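Local coordinates for MccF (Escherichia coli, PDB 4IIY), which confers self-immunity to the antibiotic microcin C7, probably by acting as a hydrolase of the S66 peptidase family, at residues F88-S91 against G92-E96; S124-P127 against F128-Y131; E174-P177 against L178-I181; S272-S275 against I276-E280; R290-D293 against K294-A297. The protein carries 1 engineered substitution. All blocks are in the same frame, centred on the assembly; numbering follows the deposited sequence. Where two conformers were deposited one is given.

Contact 1 of 5, residues F88-S91 against G92-E96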
loop_
_atom_site.group_PDB
_atom_site.type_symbol
_atom_site.label_atom_id
_atom_site.label_comp_id
_atom_site.label_asym_id
_atom_site.label_seq_id
_atom_site.Cartn_x
_atom_site.Cartn_y
_atom_site.Cartn_z
ATOM N N PHE B 88 6.802 16.872 13.081
ATOM C CA PHE B 88 5.457 16.839 12.520
ATOM C C PHE B 88 4.841 15.435 12.605
ATOM O O PHE B 88 4.371 15.039 13.669
ATOM C CB PHE B 88 5.432 17.474 11.122
ATOM C CG PHE B 88 5.974 18.877 11.116
ATOM C CD1 PHE B 88 5.177 19.946 11.501
ATOM C CD2 PHE B 88 7.297 19.115 10.794
ATOM C CE1 PHE B 88 5.689 21.233 11.530
ATOM C CE2 PHE B 88 7.812 20.399 10.815
ATOM C CZ PHE B 88 7.008 21.456 11.187
ATOM N N TYR B 89 4.893 14.667 11.521
ATOM C CA TYR B 89 4.229 13.369 11.437
ATOM C C TYR B 89 5.100 12.204 11.904
ATOM O O TYR B 89 4.643 11.058 11.928
ATOM C CB TYR B 89 3.807 13.105 9.989
ATOM C CG TYR B 89 4.968 12.948 9.014
ATOM C CD1 TYR B 89 5.428 11.689 8.637
ATOM C CD2 TYR B 89 5.596 14.058 8.471
ATOM C CE1 TYR B 89 6.488 11.546 7.742
ATOM C CE2 TYR B 89 6.652 13.928 7.580
ATOM C CZ TYR B 89 7.093 12.669 7.210
ATOM O OH TYR B 89 8.139 12.542 6.317
ATOM N N ARG B 90 6.351 12.488 12.251
ATOM C CA ARG B 90 7.305 11.440 12.606
ATOM C C ARG B 90 8.180 11.928 13.760
ATOM O O ARG B 90 8.113 13.104 14.139
ATOM C CB ARG B 90 8.160 11.067 11.390
ATOM C CG ARG B 90 8.924 12.242 10.817
ATOM C CD ARG B 90 9.651 11.903 9.520
ATOM N NE ARG B 90 10.528 13.005 9.138
ATOM C CZ ARG B 90 11.402 12.966 8.140
ATOM N NH1 ARG B 90 11.502 11.895 7.364
ATOM N NH2 ARG B 90 12.186 14.017 7.916
ATOM N N SER B 91 8.991 11.041 14.321
ATOM C CA SER B 91 9.820 11.378 15.475
ATOM C C SER B 91 11.116 12.089 15.104
ATOM O O SER B 91 11.736 12.722 15.966
ATOM C CB SER B 91 10.179 10.106 16.211
ATOM O OG SER B 91 10.754 9.206 15.282
ATOM N N GLY B 92 11.534 11.986 13.843
ATOM C CA GLY B 92 12.782 12.588 13.406
ATOM C C GLY B 92 13.069 12.194 11.974
ATOM O O GLY B 92 12.252 11.504 11.340
ATOM N N THR B 93 14.213 12.620 11.450
ATOM C CA THR B 93 14.574 12.274 10.080
ATOM C C THR B 93 14.786 10.766 9.961
ATOM O O THR B 93 14.921 10.062 10.955
ATOM C CB THR B 93 15.864 12.977 9.633
ATOM O OG1 THR B 93 16.951 12.472 10.415
ATOM C CG2 THR B 93 15.755 14.497 9.792
ATOM N N ILE B 94 14.825 10.271 8.732
ATOM C CA ILE B 94 15.139 8.867 8.488
ATOM C C ILE B 94 16.413 8.440 9.229
ATOM O O ILE B 94 16.428 7.442 9.960
ATOM C CB ILE B 94 15.258 8.598 6.973
ATOM C CG1 ILE B 94 13.910 8.846 6.301
ATOM C CG2 ILE B 94 15.749 7.174 6.722
ATOM C CD1 ILE B 94 13.968 8.812 4.785
ATOM N N LYS B 95 17.479 9.215 9.056
ATOM C CA LYS B 95 18.743 8.873 9.701
ATOM C C LYS B 95 18.714 8.974 11.224
ATOM O O LYS B 95 19.304 8.135 11.910
ATOM C CB LYS B 95 19.882 9.703 9.113
ATOM C CG LYS B 95 20.210 9.257 7.706
ATOM C CD LYS B 95 21.262 10.128 7.068
ATOM C CE LYS B 95 21.604 9.607 5.686
ATOM N NZ LYS B 95 22.550 10.503 4.975
ATOM N N GLU B 96 18.009 9.971 11.751
ATOM C CA GLU B 96 17.856 10.091 13.202
ATOM C C GLU B 96 17.173 8.849 13.777
ATOM O O GLU B 96 17.569 8.325 14.825
ATOM C CB GLU B 96 17.050 11.340 13.572
ATOM C CG GLU B 96 17.826 12.649 13.479
ATOM C CD GLU B 96 16.974 13.864 13.833
ATOM O OE1 GLU B 96 15.798 13.946 13.420
ATOM O OE2 GLU B 96 17.478 14.756 14.549
#

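Contact 2 of 5, residues S124-P127 against F128-Y131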
loop_
_atom_site.group_PDB
_atom_site.type_symbol
_atom_site.label_atom_id
_atom_site.label_comp_id
_atom_site.label_asym_id
_atom_site.label_seq_id
_atom_site.Cartn_x
_atom_site.Cartn_y
_atom_site.Cartn_z
ATOM N N SER B 124 11.621 3.242 5.920
ATOM C CA SER B 124 12.693 4.160 5.528
ATOM C C SER B 124 14.028 3.830 6.185
ATOM O O SER B 124 15.086 4.151 5.640
ATOM C CB SER B 124 12.346 5.597 5.892
ATOM O OG SER B 124 11.268 6.095 5.132
ATOM N N LEU B 125 13.981 3.246 7.379
ATOM C CA LEU B 125 15.184 3.031 8.178
ATOM C C LEU B 125 16.055 1.903 7.666
ATOM O O LEU B 125 17.230 1.830 8.028
ATOM C CB LEU B 125 14.819 2.696 9.626
ATOM C CG LEU B 125 14.435 3.810 10.594
ATOM C CD1 LEU B 125 13.238 4.612 10.100
ATOM C CD2 LEU B 125 14.177 3.219 11.969
ATOM N N LEU B 126 15.486 1.006 6.865
ATOM C CA LEU B 126 16.141 -0.267 6.578
ATOM C C LEU B 126 17.550 -0.201 5.973
ATOM O O LEU B 126 18.394 -1.002 6.345
ATOM C CB LEU B 126 15.205 -1.192 5.789
ATOM C CG LEU B 126 14.002 -1.684 6.611
ATOM C CD1 LEU B 126 12.976 -2.365 5.706
ATOM C CD2 LEU B 126 14.438 -2.618 7.730
ATOM N N PRO B 127 17.818 0.748 5.065
ATOM C CA PRO B 127 19.191 0.813 4.542
ATOM C C PRO B 127 20.235 1.231 5.581
ATOM O O PRO B 127 21.433 1.093 5.310
ATOM C CB PRO B 127 19.096 1.878 3.443
ATOM C CG PRO B 127 17.640 1.927 3.070
ATOM C CD PRO B 127 16.918 1.682 4.373
ATOM N N PHE B 128 19.802 1.711 6.741
ATOM C CA PHE B 128 20.681 2.395 7.691
ATOM C C PHE B 128 20.851 1.659 9.018
ATOM O O PHE B 128 21.580 2.123 9.905
ATOM C CB PHE B 128 20.159 3.816 7.943
ATOM C CG PHE B 128 19.975 4.609 6.687
ATOM C CD1 PHE B 128 21.080 5.088 5.995
ATOM C CD2 PHE B 128 18.706 4.843 6.165
ATOM C CE1 PHE B 128 20.927 5.808 4.814
ATOM C CE2 PHE B 128 18.539 5.561 4.995
ATOM C CZ PHE B 128 19.652 6.050 4.317
ATOM N N LEU B 129 20.187 0.517 9.172
ATOM C CA LEU B 129 20.331 -0.254 10.407
ATOM C C LEU B 129 21.662 -0.980 10.428
ATOM O O LEU B 129 22.175 -1.395 9.385
ATOM C CB LEU B 129 19.199 -1.265 10.588
ATOM C CG LEU B 129 17.789 -0.698 10.668
ATOM C CD1 LEU B 129 16.823 -1.823 11.015
ATOM C CD2 LEU B 129 17.721 0.411 11.708
ATOM N N ASP B 130 22.208 -1.161 11.623
ATOM C CA ASP B 130 23.507 -1.811 11.758
ATOM C C ASP B 130 23.308 -3.314 11.899
ATOM O O ASP B 130 23.285 -3.853 13.008
ATOM C CB ASP B 130 24.259 -1.235 12.959
ATOM C CG ASP B 130 25.729 -1.614 12.968
ATOM O OD1 ASP B 130 26.089 -2.634 12.343
ATOM O OD2 ASP B 130 26.514 -0.887 13.621
ATOM N N TYR B 131 23.142 -3.987 10.762
ATOM C CA TYR B 131 22.841 -5.417 10.765
ATOM C C TYR B 131 23.966 -6.234 11.389
ATOM O O TYR B 131 23.709 -7.207 12.085
ATOM C CB TYR B 131 22.486 -5.915 9.356
ATOM C CG TYR B 131 21.246 -5.219 8.865
ATOM C CD1 TYR B 131 20.013 -5.508 9.423
ATOM C CD2 TYR B 131 21.310 -4.231 7.902
ATOM C CE1 TYR B 131 18.868 -4.853 9.018
ATOM C CE2 TYR B 131 20.167 -3.561 7.489
ATOM C CZ TYR B 131 18.946 -3.876 8.053
ATOM O OH TYR B 131 17.796 -3.219 7.665
HETATM O O HOH W 1 22.776 -1.034 6.774
#

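Contact 3 of 5, residues E174-P177 against L178-I181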
loop_
_atom_site.group_PDB
_atom_site.type_symbol
_atom_site.label_atom_id
_atom_site.label_comp_id
_atom_site.label_asym_id
_atom_site.label_seq_id
_atom_site.Cartn_x
_atom_site.Cartn_y
_atom_site.Cartn_z
ATOM N N GLU B 174 -2.773 0.451 27.507
ATOM C CA GLU B 174 -4.172 0.038 27.564
ATOM C C GLU B 174 -4.637 -0.066 29.021
ATOM O O GLU B 174 -3.916 -0.589 29.879
ATOM C CB GLU B 174 -4.328 -1.309 26.844
ATOM C CG GLU B 174 -5.711 -1.967 26.909
ATOM C CD GLU B 174 -6.794 -1.229 26.127
ATOM O OE1 GLU B 174 -6.510 -0.178 25.512
ATOM O OE2 GLU B 174 -7.944 -1.725 26.117
ATOM N N HIS B 175 -5.841 0.430 29.306
ATOM C CA HIS B 175 -6.403 0.292 30.651
ATOM C C HIS B 175 -6.717 -1.173 30.969
ATOM O O HIS B 175 -7.006 -1.964 30.071
ATOM C CB HIS B 175 -7.681 1.125 30.798
ATOM C CG HIS B 175 -7.445 2.604 30.865
ATOM N ND1 HIS B 175 -7.282 3.275 32.058
ATOM C CD2 HIS B 175 -7.371 3.542 29.891
ATOM C CE1 HIS B 175 -7.101 4.562 31.813
ATOM N NE2 HIS B 175 -7.159 4.751 30.507
ATOM N N PRO B 176 -6.676 -1.545 32.258
ATOM C CA PRO B 176 -7.252 -2.835 32.661
ATOM C C PRO B 176 -8.694 -2.884 32.183
ATOM O O PRO B 176 -9.314 -1.831 32.054
ATOM C CB PRO B 176 -7.193 -2.776 34.188
ATOM C CG PRO B 176 -6.047 -1.867 34.478
ATOM C CD PRO B 176 -6.088 -0.819 33.396
ATOM N N PRO B 177 -9.241 -4.082 31.939
ATOM C CA PRO B 177 -8.654 -5.387 32.260
ATOM C C PRO B 177 -7.768 -5.978 31.169
ATOM O O PRO B 177 -6.985 -6.886 31.441
ATOM C CB PRO B 177 -9.892 -6.274 32.434
ATOM C CG PRO B 177 -10.884 -5.687 31.495
ATOM C CD PRO B 177 -10.650 -4.197 31.518
ATOM N N LEU B 178 -7.873 -5.473 29.951
ATOM C CA LEU B 178 -7.268 -6.176 28.826
ATOM C C LEU B 178 -5.743 -6.167 28.852
ATOM O O LEU B 178 -5.111 -7.107 28.370
ATOM C CB LEU B 178 -7.826 -5.660 27.496
ATOM C CG LEU B 178 -9.352 -5.786 27.388
ATOM C CD1 LEU B 178 -9.852 -5.283 26.034
ATOM C CD2 LEU B 178 -9.791 -7.222 27.624
ATOM N N VAL B 179 -5.147 -5.127 29.425
ATOM C CA VAL B 179 -3.691 -5.036 29.440
ATOM C C VAL B 179 -3.069 -6.206 30.194
ATOM O O VAL B 179 -1.973 -6.637 29.864
ATOM C CB VAL B 179 -3.201 -3.682 30.003
ATOM C CG1 VAL B 179 -3.537 -3.531 31.492
ATOM C CG2 VAL B 179 -1.711 -3.510 29.769
ATOM N N ASP B 180 -3.769 -6.730 31.196
ATOM C CA ASP B 180 -3.221 -7.828 31.986
ATOM C C ASP B 180 -3.094 -9.103 31.160
ATOM O O ASP B 180 -2.162 -9.885 31.349
ATOM C CB ASP B 180 -4.065 -8.049 33.243
ATOM C CG ASP B 180 -4.101 -6.815 34.127
ATOM O OD1 ASP B 180 -3.017 -6.251 34.386
ATOM O OD2 ASP B 180 -5.210 -6.401 34.541
ATOM N N ILE B 181 -4.025 -9.308 30.242
ATOM C CA ILE B 181 -3.993 -10.479 29.382
ATOM C C ILE B 181 -2.863 -10.351 28.348
ATOM O O ILE B 181 -2.140 -11.312 28.076
ATOM C CB ILE B 181 -5.365 -10.686 28.706
ATOM C CG1 ILE B 181 -6.482 -10.731 29.762
ATOM C CG2 ILE B 181 -5.375 -11.943 27.868
ATOM C CD1 ILE B 181 -6.268 -11.756 30.865
#

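Contact 4 of 5, residues S272-S275 against I276-E280. With 1EI (5'-O-(L-alpha-glutamylsulfamoyl)inosine), chain K.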
loop_
_atom_site.group_PDB
_atom_site.type_symbol
_atom_site.label_atom_id
_atom_site.label_comp_id
_atom_site.label_asym_id
_atom_site.label_seq_id
_atom_site.Cartn_x
_atom_site.Cartn_y
_atom_site.Cartn_z
ATOM N N SER B 272 -5.554 -3.276 10.076
ATOM C CA SER B 272 -6.286 -2.427 11.005
ATOM C C SER B 272 -7.024 -1.299 10.301
ATOM O O SER B 272 -6.453 -0.597 9.474
ATOM C CB SER B 272 -5.306 -1.818 12.016
ATOM O OG SER B 272 -5.870 -0.684 12.677
ATOM N N ARG B 273 -8.296 -1.133 10.657
ATOM C CA ARG B 273 -9.105 0.011 10.245
ATOM C C ARG B 273 -9.155 0.189 8.737
ATOM O O ARG B 273 -9.199 1.319 8.238
ATOM C CB ARG B 273 -8.620 1.297 10.929
ATOM C CG ARG B 273 -8.697 1.239 12.450
ATOM C CD ARG B 273 -8.115 2.499 13.075
ATOM N NE ARG B 273 -9.171 3.452 13.402
ATOM C CZ ARG B 273 -9.403 3.937 14.618
ATOM N NH1 ARG B 273 -8.640 3.581 15.647
ATOM N NH2 ARG B 273 -10.400 4.790 14.804
ATOM N N LYS B 274 -9.169 -0.919 8.007
ATOM C CA LYS B 274 -9.258 -0.827 6.559
ATOM C C LYS B 274 -10.667 -1.006 6.040
ATOM O O LYS B 274 -11.512 -1.663 6.659
ATOM C CB LYS B 274 -8.373 -1.876 5.881
ATOM C CG LYS B 274 -6.916 -1.801 6.255
ATOM C CD LYS B 274 -6.335 -0.413 6.033
ATOM C CE LYS B 274 -4.842 -0.411 6.309
ATOM N NZ LYS B 274 -4.303 0.961 6.363
ATOM N N SER B 275 -10.899 -0.418 4.874
ATOM C CA SER B 275 -12.090 -0.715 4.102
ATOM C C SER B 275 -11.969 -2.091 3.454
ATOM O O SER B 275 -10.864 -2.580 3.165
ATOM C CB SER B 275 -12.262 0.328 3.005
ATOM O OG SER B 275 -11.249 0.174 2.027
ATOM N N ILE B 276 -13.111 -2.706 3.219
ATOM C CA ILE B 276 -13.180 -3.941 2.471
ATOM C C ILE B 276 -12.523 -3.766 1.096
ATOM O O ILE B 276 -11.893 -4.698 0.594
ATOM C CB ILE B 276 -14.649 -4.434 2.396
ATOM C CG1 ILE B 276 -14.746 -5.769 1.663
ATOM C CG2 ILE B 276 -15.560 -3.378 1.765
ATOM C CD1 ILE B 276 -16.058 -6.494 1.912
ATOM N N ALA B 277 -12.634 -2.579 0.502
ATOM C CA ALA B 277 -11.960 -2.318 -0.774
ATOM C C ALA B 277 -10.453 -2.529 -0.668
ATOM O O ALA B 277 -9.840 -3.165 -1.534
ATOM C CB ALA B 277 -12.273 -0.919 -1.270
ATOM N N THR B 278 -9.851 -1.994 0.392
ATOM C CA THR B 278 -8.413 -2.136 0.601
ATOM C C THR B 278 -8.049 -3.586 0.912
ATOM O O THR B 278 -7.029 -4.096 0.431
ATOM C CB THR B 278 -7.928 -1.220 1.743
ATOM O OG1 THR B 278 -8.094 0.143 1.342
ATOM C CG2 THR B 278 -6.459 -1.459 2.047
ATOM N N VAL B 279 -8.865 -4.253 1.718
ATOM C CA VAL B 279 -8.608 -5.654 2.024
ATOM C C VAL B 279 -8.629 -6.533 0.766
ATOM O O VAL B 279 -7.749 -7.380 0.591
ATOM C CB VAL B 279 -9.552 -6.160 3.137
ATOM C CG1 VAL B 279 -9.520 -7.667 3.251
ATOM C CG2 VAL B 279 -9.181 -5.510 4.471
ATOM N N GLU B 280 -9.586 -6.315 -0.132
ATOM C CA GLU B 280 -9.580 -7.049 -1.394
ATOM C C GLU B 280 -8.285 -6.790 -2.169
ATOM O O GLU B 280 -7.669 -7.713 -2.710
ATOM C CB GLU B 280 -10.801 -6.710 -2.260
ATOM C CG GLU B 280 -10.795 -7.527 -3.561
ATOM C CD GLU B 280 -11.883 -7.163 -4.562
ATOM O OE1 GLU B 280 -13.021 -6.836 -4.155
ATOM O OE2 GLU B 280 -11.590 -7.212 -5.784
HETATM O O6 1EI K . -6.153 8.766 18.837
HETATM C C6 1EI K . -6.308 7.528 18.922
HETATM N N1 1EI K . -7.434 6.995 19.438
HETATM C C2 1EI K . -7.613 5.667 19.540
HETATM N N3 1EI K . -6.695 4.769 19.144
HETATM C C5 1EI K . -5.252 6.608 18.462
HETATM C C4 1EI K . -5.525 5.181 18.611
HETATM N N7 1EI K . -4.024 6.713 17.917
HETATM C C8 1EI K . -3.549 5.458 17.728
HETATM N N9 1EI K . -4.452 4.556 18.142
HETATM C "C1'" 1EI K . -4.309 3.091 18.091
HETATM O "O4'" 1EI K . -2.956 2.684 18.238
HETATM C "C2'" 1EI K . -4.737 2.616 16.719
HETATM O "O2'" 1EI K . -6.130 2.301 16.723
HETATM C "C3'" 1EI K . -3.879 1.391 16.494
HETATM O "O3'" 1EI K . -4.655 0.218 16.723
HETATM C "C4'" 1EI K . -2.783 1.452 17.542
HETATM C "C5'" 1EI K . -1.395 1.368 16.920
HETATM O "O5'" 1EI K . -1.157 2.481 16.054
HETATM S SBF 1EI K . 0.002 2.393 15.053
HETATM O OAE 1EI K . 0.527 3.723 14.837
HETATM O OAF 1EI K . 0.977 1.512 15.640
HETATM N NAQ 1EI K . -0.585 1.770 13.763
HETATM C C 1EI K . 0.102 1.384 12.667
HETATM O O 1EI K . 1.313 1.436 12.488
HETATM C CA 1EI K . -0.716 0.785 11.558
HETATM N N 1EI K . -2.134 0.866 11.861
HETATM C CB 1EI K . -0.385 1.478 10.241
HETATM C CG 1EI K . -0.392 0.487 9.080
HETATM C CD 1EI K . -1.807 0.222 8.617
HETATM O OE1 1EI K . -2.755 0.500 9.379
HETATM O OE2 1EI K . -1.968 -0.265 7.484
HETATM O O HOH W 2 -8.804 1.419 3.742
#

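Contact 5 of 5, residues R290-D293 against K294-A297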
loop_
_atom_site.group_PDB
_atom_site.type_symbol
_atom_site.label_atom_id
_atom_site.label_comp_id
_atom_site.label_asym_id
_atom_site.label_seq_id
_atom_site.Cartn_x
_atom_site.Cartn_y
_atom_site.Cartn_z
ATOM N N ARG B 290 1.722 -15.219 -6.164
ATOM C CA ARG B 290 1.777 -16.683 -6.044
ATOM C C ARG B 290 1.904 -17.169 -4.609
ATOM O O ARG B 290 2.245 -18.336 -4.365
ATOM C CB ARG B 290 2.890 -17.283 -6.920
ATOM C CG ARG B 290 2.785 -16.904 -8.393
ATOM C CD ARG B 290 3.895 -17.565 -9.199
ATOM N NE ARG B 290 3.820 -17.244 -10.622
ATOM C CZ ARG B 290 3.132 -17.949 -11.514
ATOM N NH1 ARG B 290 2.452 -19.022 -11.132
ATOM N NH2 ARG B 290 3.125 -17.583 -12.790
ATOM N N VAL B 291 1.619 -16.296 -3.650
ATOM C CA VAL B 291 1.715 -16.680 -2.259
ATOM C C VAL B 291 0.767 -17.845 -1.939
ATOM O O VAL B 291 1.118 -18.752 -1.174
ATOM C CB VAL B 291 1.433 -15.479 -1.342
ATOM C CG1 VAL B 291 1.364 -15.918 0.110
ATOM C CG2 VAL B 291 2.505 -14.402 -1.538
ATOM N N PHE B 292 -0.420 -17.834 -2.535
ATOM C CA PHE B 292 -1.421 -18.858 -2.243
ATOM C C PHE B 292 -1.125 -20.184 -2.955
ATOM O O PHE B 292 -1.801 -21.185 -2.708
ATOM C CB PHE B 292 -2.836 -18.349 -2.545
ATOM C CG PHE B 292 -3.213 -17.106 -1.770
ATOM C CD1 PHE B 292 -2.859 -16.961 -0.436
ATOM C CD2 PHE B 292 -3.906 -16.074 -2.387
ATOM C CE1 PHE B 292 -3.197 -15.814 0.273
ATOM C CE2 PHE B 292 -4.250 -14.928 -1.678
ATOM C CZ PHE B 292 -3.895 -14.802 -0.354
ATOM N N ASP B 293 -0.105 -20.198 -3.812
ATOM C CA ASP B 293 0.386 -21.443 -4.402
ATOM C C ASP B 293 1.423 -22.104 -3.502
ATOM O O ASP B 293 1.774 -23.272 -3.710
ATOM C CB ASP B 293 1.016 -21.187 -5.779
ATOM C CG ASP B 293 -0.002 -20.785 -6.835
ATOM O OD1 ASP B 293 -1.199 -21.099 -6.673
ATOM O OD2 ASP B 293 0.414 -20.161 -7.839
ATOM N N LYS B 294 1.923 -21.360 -2.521
ATOM C CA LYS B 294 3.001 -21.836 -1.665
ATOM C C LYS B 294 2.571 -22.213 -0.256
ATOM O O LYS B 294 3.024 -23.228 0.275
ATOM C CB LYS B 294 4.091 -20.772 -1.542
ATOM C CG LYS B 294 4.851 -20.452 -2.816
ATOM C CD LYS B 294 5.755 -19.246 -2.548
ATOM C CE LYS B 294 6.531 -18.773 -3.758
ATOM N NZ LYS B 294 7.266 -17.517 -3.404
ATOM N N VAL B 295 1.746 -21.382 0.376
ATOM C CA VAL B 295 1.523 -21.528 1.812
ATOM C C VAL B 295 0.594 -22.691 2.151
ATOM O O VAL B 295 -0.329 -23.007 1.395
ATOM C CB VAL B 295 1.051 -20.213 2.487
ATOM C CG1 VAL B 295 2.091 -19.116 2.280
ATOM C CG2 VAL B 295 -0.297 -19.767 1.958
ATOM N N SER B 296 0.848 -23.318 3.296
ATOM C CA SER B 296 0.041 -24.467 3.702
ATOM C C SER B 296 -1.117 -24.098 4.625
ATOM O O SER B 296 -2.034 -24.900 4.836
ATOM C CB SER B 296 0.916 -25.537 4.347
ATOM O OG SER B 296 1.866 -26.037 3.423
ATOM N N ALA B 297 -1.095 -22.882 5.165
ATOM C CA ALA B 297 -2.189 -22.370 5.984
ATOM C C ALA B 297 -2.039 -20.856 6.066
ATOM O O ALA B 297 -0.964 -20.311 5.798
ATOM C CB ALA B 297 -2.170 -22.994 7.388
HETATM O O HOH W 3 -0.938 -23.388 -1.233
#

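Contact 1 of 5, residues F88-S91 against G92-E96
A capping box opens helix 94-105, and R90, from the loop that leads into it, lies across the same first turn against G92, T93 and I94. In the box, E96 N donates to T93 OG1 at 3.0 Å, while T93 N returns a 2.9 Å bond to E96 OE1, using the carboxylate lone pair that faces away from the other oxygen. Threonine and glutamate suit these places because each side chain satisfies the other's backbone N-H. R90 sets off with CG between its backbone N and carbonyl carbon (chi1 58°) and then runs extended to NE, which carries its guanidinium over the backbone. T93 CA sits 3.6 Å above one face, offset toward the rim, and NH1 comes within 4.0 Å of I94 CG1. The charge is spent elsewhere: NE pairs with D87, and NH1 with E280 and E321 of the second subunit. A leucine here would probably leave those carboxylates short of a cationic mate and T93 CA without the guanidinium face that lies over it. The chemistry thus divides the work: neutral and acidic groups finish the helix start, while the arginine lies flat on it and turns its charge toward the dimer interface.

Contact 2 of 5, residues S124-P127 against F128-Y131
Y131 OH donates to L126 O at 2.6 Å, in the carbonyl plane and on a lone pair; seen from the tyrosine, the oxygen lies in the ring plane, at its edge. The same hydroxyl rests against L126 CD2 at 3.4 Å, and L129 CB lies over one face of the ring. Before this, the chain makes a type I beta turn from L125 to F128, closed by F128 N donating to L125 O at 2.9 Å; P127, with a phi of -67° that its ring allows, has no N-H and leaves the closing bond to F128. F128 follows with CG anti to its carbonyl carbon (chi1 -54°), which brings the ring back beneath the turn. P127 CB stands over one face, a CH-pi contact 4.1 Å from the centroid, and S124 O approaches the edge, 3.7 Å from CD2. L126 CD2 and L129 CD1 meet at 4.1 Å on the side where L126 packs on L150 and L129 on I154 of helix 148-158. A serine in place of F128 would probably strip the proline of its aromatic partner and open a gap beside I94 and A98 of helix 94-105. A water donating to both P127 O and L129 O ties the two halves together at the polar side. Carbonyls that the turn does not use itself are answered by a phenol and a water, while its apolar side chains join two helices.

Contact 3 of 5, residues E174-P177 against L178-I181
V179 and L178, in the first turn of helix 178-191, pack back onto E174 in the loop that enters the helix through a cis peptide bond between P176 and P177. The tight part is on the inner side. V179 CB lies 3.2 Å from E174 O, and V179 CG1, held between its own backbone N and carbonyl carbon (chi1 67°), reaches 3.4 Å from the same oxygen. A branched, compact valine fits here, where it also packs on F69 of helix 60-72. E174 runs beside L178, both pointing the same way; its chain bends at chi2 and brings OE2 to 4.0 Å from L178 CD1. K222 and R62 form salt bridges to OE2 and OE1, which probably offsets the cost of burying the carboxylate. The outer side is looser. P176 and P177 face solvent and their CB atoms are directed away from the helix, although P176 CD still meets V179 CG1 at 4.2 Å. Proline suits a place just ahead of a helix, where no preceding turn offers an acceptor for an N-H, and the P177 carbonyl accepts from D180 N at 3.2 Å. Near this rim D180 OD2 comes to 4.1 Å from P176 CB.

Contact 4 of 5, residues S272-S275 against I276-E280
The side chains of K274 and T278 cross obliquely, CD 4.1 Å from CG2, while K274 CB touches V279 CG2; the part of the lysine nearest the backbone lies on the first turn of the helix, and its far end leaves it. A bend at chi2 (-54°) makes this turn; beyond it the chain is extended and delivers NZ to OE2 of the glutamyl carboxylate of the bound glutamylsulfamoyl inosine, a 2.9 Å hydrogen bond. A long, flexible cationic chain suits a residue that must pack on a helix and still meet a ligand anion. R273 points another way, bent at chi3 (97°), and lays the edge of its guanidinium against the ribose: NH1 gives O2' a weak bond of 3.0 Å and also reaches S210. S275 is the N-cap of helix 276-288. In the conformer described, its OG lies between backbone N and carbonyl carbon (chi1 69°) and accepts from T278 N at 3.1 Å; serine is short enough to fold back in this way. The backbone O of S275 takes V279 N at 3.0 Å. T278 turns CG2 to the lysine and OG1 to a water at hydrogen-bonding distance; that water accepts from S275 N. E280, extended along its chain, leads away from the loop to R97 and S124 of the second subunit, and I276 packs on Y89 of that subunit.

Contact 5 of 5, residues R290-D293 against K294-A297
The single turn of helix 291-294 is fastened at V291 O, which takes two backbone donors: V295 N at 3.1 Å, nearly along the C=O axis, and K294 N at 3.0 Å, standing 62° out of the carbonyl plane. One carbonyl thus serves both an alpha-type and a 3-10-type bond, in a short, weakly bonded turn that leads to strand 297-301. Just ahead of it, R290 has a positive phi and is the C-prime residue of the Schellman motif that ends helix 276-288, with V291 N bonded to L286 O and R290 N to K287 O. Its side chain leads away from the turn, to a salt bridge with E256 of the second subunit. On the buried side V291 CG1 and V295 CG1 meet at 3.9 Å, and both valines pack on I261; compact branched chains suit two positions one turn apart. V295 places CG2 between its backbone N and carbonyl carbon, where it lies near the plane of the F292 ring, at the edge, 4.5 Å from CD1. F292 itself fills the space beside L286, L319 and L323. K294 goes with CG anti to its carbonyl carbon (chi1 -66°) and stays extended, its CG 3.7 Å from R290 O, until NZ reaches I261 O. A water donates to both F292 O, at 2.8 Å, and V295 O. The chemistry implies a two-sided turn: hydrocarbon packs its inner side and a water bridges two of its carbonyls, while the lysine and arginine carry their charges outward, to I261 O and the second subunit.

Overall arrangement
Contacts 1 and 2 are neighbours in the N-terminal LD-carboxypeptidase domain and touch through I94, whose CG2 lies 3.7 Å from F128 CE2; contacts 4 and 5 lie at the start of helix 276-288 and just past its end. Contact 1 is buried and borders the second subunit, and contacts 1 and 4 meet across the dimer. Contacts 2 and 5 each have an apolar inner side and a more open rim, whereas contact 3 buries a salt-bridged carboxylate beside its valine and leucine. Contacts 1 and 4 both cap a helix with a hydroxyl; contacts 2 and 5 satisfy turn carbonyls with a bridging water. Contact 4 alone binds the ligand; contact 3 approaches it, and contacts 1, 2 and 5 lie away from the active site.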